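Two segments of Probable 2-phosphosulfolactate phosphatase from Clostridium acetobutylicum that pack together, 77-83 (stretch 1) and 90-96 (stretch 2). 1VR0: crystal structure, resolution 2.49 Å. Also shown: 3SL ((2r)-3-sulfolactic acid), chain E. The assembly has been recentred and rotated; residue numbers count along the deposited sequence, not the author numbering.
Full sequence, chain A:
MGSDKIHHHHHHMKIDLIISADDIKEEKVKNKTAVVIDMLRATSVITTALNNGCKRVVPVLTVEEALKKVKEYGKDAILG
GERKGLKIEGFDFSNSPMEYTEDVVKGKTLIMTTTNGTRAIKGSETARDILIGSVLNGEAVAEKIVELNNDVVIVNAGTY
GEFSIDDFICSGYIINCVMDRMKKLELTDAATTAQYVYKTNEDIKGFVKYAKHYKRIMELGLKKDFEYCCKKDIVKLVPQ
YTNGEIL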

# COMPACT_ATOMS: atom_id res chain seq x y z
N ALA A 77 -34.50 7.85 -14.58
CA ALA A 77 -33.47 7.84 -13.55
C ALA A 77 -33.87 6.91 -12.44
O ALA A 77 -35.02 6.88 -12.08
N ILE A 78 -32.92 6.16 -11.90
CA ILE A 78 -33.12 5.39 -10.68
C ILE A 78 -31.99 5.67 -9.68
O ILE A 78 -30.88 6.04 -10.07
N LEU A 79 -32.28 5.48 -8.39
CA LEU A 79 -31.34 5.76 -7.30
C LEU A 79 -30.84 4.47 -6.64
O LEU A 79 -31.62 3.71 -6.08
N GLY A 80 -29.53 4.26 -6.67
CA GLY A 80 -28.91 3.12 -5.97
C GLY A 80 -27.60 3.45 -5.27
O GLY A 80 -27.12 4.57 -5.34
N GLY A 81 -27.03 2.44 -4.62
CA GLY A 81 -25.80 2.56 -3.82
C GLY A 81 -26.00 2.18 -2.37
O GLY A 81 -26.89 1.42 -2.03
N GLU A 82 -25.16 2.71 -1.50
CA GLU A 82 -25.25 2.39 -0.06
C GLU A 82 -24.49 3.34 0.85
O GLU A 82 -23.56 4.04 0.42
N ARG A 83 -24.89 3.31 2.11
CA ARG A 83 -24.05 3.78 3.21
C ARG A 83 -23.92 2.66 4.25
O ARG A 83 -24.92 2.05 4.66
N GLY A 90 -35.17 6.24 0.92
CA GLY A 90 -35.70 6.90 -0.28
C GLY A 90 -35.11 6.46 -1.62
O GLY A 90 -35.56 6.94 -2.66
N PHE A 91 -34.11 5.58 -1.62
CA PHE A 91 -33.49 5.11 -2.88
C PHE A 91 -34.30 3.95 -3.44
O PHE A 91 -35.13 3.38 -2.75
N ASP A 92 -34.03 3.60 -4.69
CA ASP A 92 -34.76 2.54 -5.37
C ASP A 92 -34.10 1.19 -5.12
O ASP A 92 -34.79 0.19 -4.89
N PHE A 93 -32.78 1.17 -5.15
CA PHE A 93 -32.03 -0.04 -4.96
C PHE A 93 -30.86 0.19 -4.05
O PHE A 93 -30.51 1.32 -3.69
N SER A 94 -30.26 -0.93 -3.67
CA SER A 94 -29.17 -0.95 -2.72
C SER A 94 -27.92 -1.13 -3.55
O SER A 94 -27.88 -0.60 -4.66
N ASN A 95 -26.91 -1.81 -3.02
CA ASN A 95 -25.65 -2.00 -3.75
C ASN A 95 -25.33 -3.48 -4.02
O ASN A 95 -24.18 -3.88 -4.14
N SER A 96 -26.38 -4.27 -4.15
CA SER A 96 -26.27 -5.67 -4.55
C SER A 96 -26.35 -5.76 -6.05
O SER A 96 -27.31 -5.30 -6.61

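The most unusual feature of this contact is the double use of one carbonyl: Leu79 O accepts hydrogen bonds from two successive amides of the other stretch, Asp92 N at 2.8 Å (N-H...acceptor angle 139°) and Phe93 N at 2.9 Å (164°). The side chain of Asp92 answers on the same residue. Its CA-to-CB bond points toward stretch 1, and with chi1 at -62° (m) Asp92 OD2 lies 2.9 Å from Leu79 N, at 162°. Both the amide and the carbonyl of Leu79 are thereby engaged, although stretch 2 has no regular strand to pair with strand 77-81.

Leu79 is the residue most heavily covered by the other stretch. It points toward stretch 2 in the mt rotamer (chi1 -76°, chi2 167°), and its CB sits over one face of the Phe91 ring, 3.9 Å from the centroid and 19° off the ring normal, which is CH-pi geometry; the closest side-chain pair is Leu79 CB to Phe91 CG at 3.7 Å. Phe91 leaves its backbone sideways, with chi1 -84° (m), and its edge meets the glycine backbone, where Gly80 O is 3.3 Å from Phe91 CE2. The second aromatic contact is looser: Ile78, in the pt rotamer, brings CD1 to 4.2 Å from CE2 of Phe93 (chi1 m), approaching the ring obliquely.

The backbones pass closely at Gly80 and Gly81. Gly80 CA lies 3.3 Å from Phe93 O, with an angle of 152° at the hydrogen, a CA-H...O contact. At Gly81 the backbone angles themselves call for glycine, since a CB would jam against the preceding carbonyl. Gly81 N donates to Ser94 O at 3.2 Å and 164°, and one water bridges the stretches by donating to Gly81 O at 2.8 Å and to Phe93 O at 2.7 Å.

Ser94 points away, chi1 150° (t); its OG accepts a very short 2.4 Å hydrogen bond from Asn95 N within its own stretch. Glu82 and Asn95 both point toward the opposing stretch and meet through aliphatic carbons, Glu82 CG to Asn95 CB at 3.5 Å. Glu82 adopts chi1 and chi2 of 51° and 74° (both p), and its carboxylate oxygens are hydrogen-bonded outside the two stretches. Asn95, chi1 -152° (t), directs its amide to the bound sulfolactate, with ND2 donating to 3SL O3S at 2.9 Å and 154°. The same O3S lies 3.0 Å from Glu82 CG, so both stretches border the ligand.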

# COMPACT_ATOMS: atom_id res chain seq x y z
CB ALA A 77 -33.27 9.23 -13.00
CB ILE A 78 -33.21 3.88 -10.98
CG1 ILE A 78 -31.98 3.38 -11.74
CG2 ILE A 78 -34.47 3.56 -11.78
CD1 ILE A 78 -32.00 1.87 -12.00
CB LEU A 79 -32.02 6.61 -6.22
CG LEU A 79 -32.23 8.09 -6.53
CD1 LEU A 79 -33.17 8.70 -5.54
CD2 LEU A 79 -30.91 8.84 -6.50
CB GLU A 82 -24.72 0.98 0.21
CG GLU A 82 -23.34 0.70 -0.38
CD GLU A 82 -22.14 1.37 0.36
OE1 GLU A 82 -22.22 1.71 1.56
OE2 GLU A 82 -21.08 1.55 -0.26
CB ARG A 83 -24.64 5.04 3.82
CG ARG A 83 -24.53 6.27 2.94
CD ARG A 83 -23.08 6.63 2.60
NE ARG A 83 -23.01 7.90 1.88
CZ ARG A 83 -22.74 8.05 0.58
NH1 ARG A 83 -22.51 7.01 -0.22
NH2 ARG A 83 -22.71 9.29 0.09
CB PHE A 91 -32.02 4.68 -2.68
CG PHE A 91 -31.02 5.82 -2.75
CD1 PHE A 91 -31.35 7.11 -2.35
CD2 PHE A 91 -29.75 5.59 -3.22
CE1 PHE A 91 -30.42 8.14 -2.42
CE2 PHE A 91 -28.81 6.63 -3.31
CZ PHE A 91 -29.16 7.91 -2.91
CB ASP A 92 -34.84 2.85 -6.87
CG ASP A 92 -35.59 4.13 -7.16
OD1 ASP A 92 -36.72 4.25 -6.66
OD2 ASP A 92 -35.06 5.03 -7.83
CB PHE A 93 -31.58 -0.60 -6.32
CG PHE A 93 -32.71 -0.87 -7.23
CD1 PHE A 93 -33.61 -1.92 -6.93
CD2 PHE A 93 -32.97 -0.05 -8.31
CE1 PHE A 93 -34.75 -2.17 -7.74
CE2 PHE A 93 -34.09 -0.28 -9.12
CZ PHE A 93 -34.99 -1.36 -8.82
CB SER A 94 -29.46 -2.06 -1.71
OG SER A 94 -28.29 -2.62 -1.21
CB ASN A 95 -24.48 -1.28 -3.04
CG ASN A 95 -23.42 -0.88 -4.00
OD1 ASN A 95 -23.72 -0.29 -5.03
ND2 ASN A 95 -22.18 -1.24 -3.73
CB SER A 96 -27.41 -6.49 -3.98
OG SER A 96 -27.42 -7.73 -4.63
O11 3SL E . -19.03 -0.72 4.04
C1 3SL E . -19.69 -1.53 3.35
O12 3SL E . -20.14 -2.63 3.75
C2 3SL E . -19.94 -1.12 1.94
O2 3SL E . -18.75 -0.52 1.46
C3 3SL E . -20.36 -2.36 1.17
S 3SL E . -20.43 -2.07 -0.46
O3S 3SL E . -21.83 -1.86 -0.87
O1S 3SL E . -19.42 -1.08 -0.96
O2S 3SL E . -20.13 -3.35 -1.13
O HOH W 1 -29.35 2.65 -1.61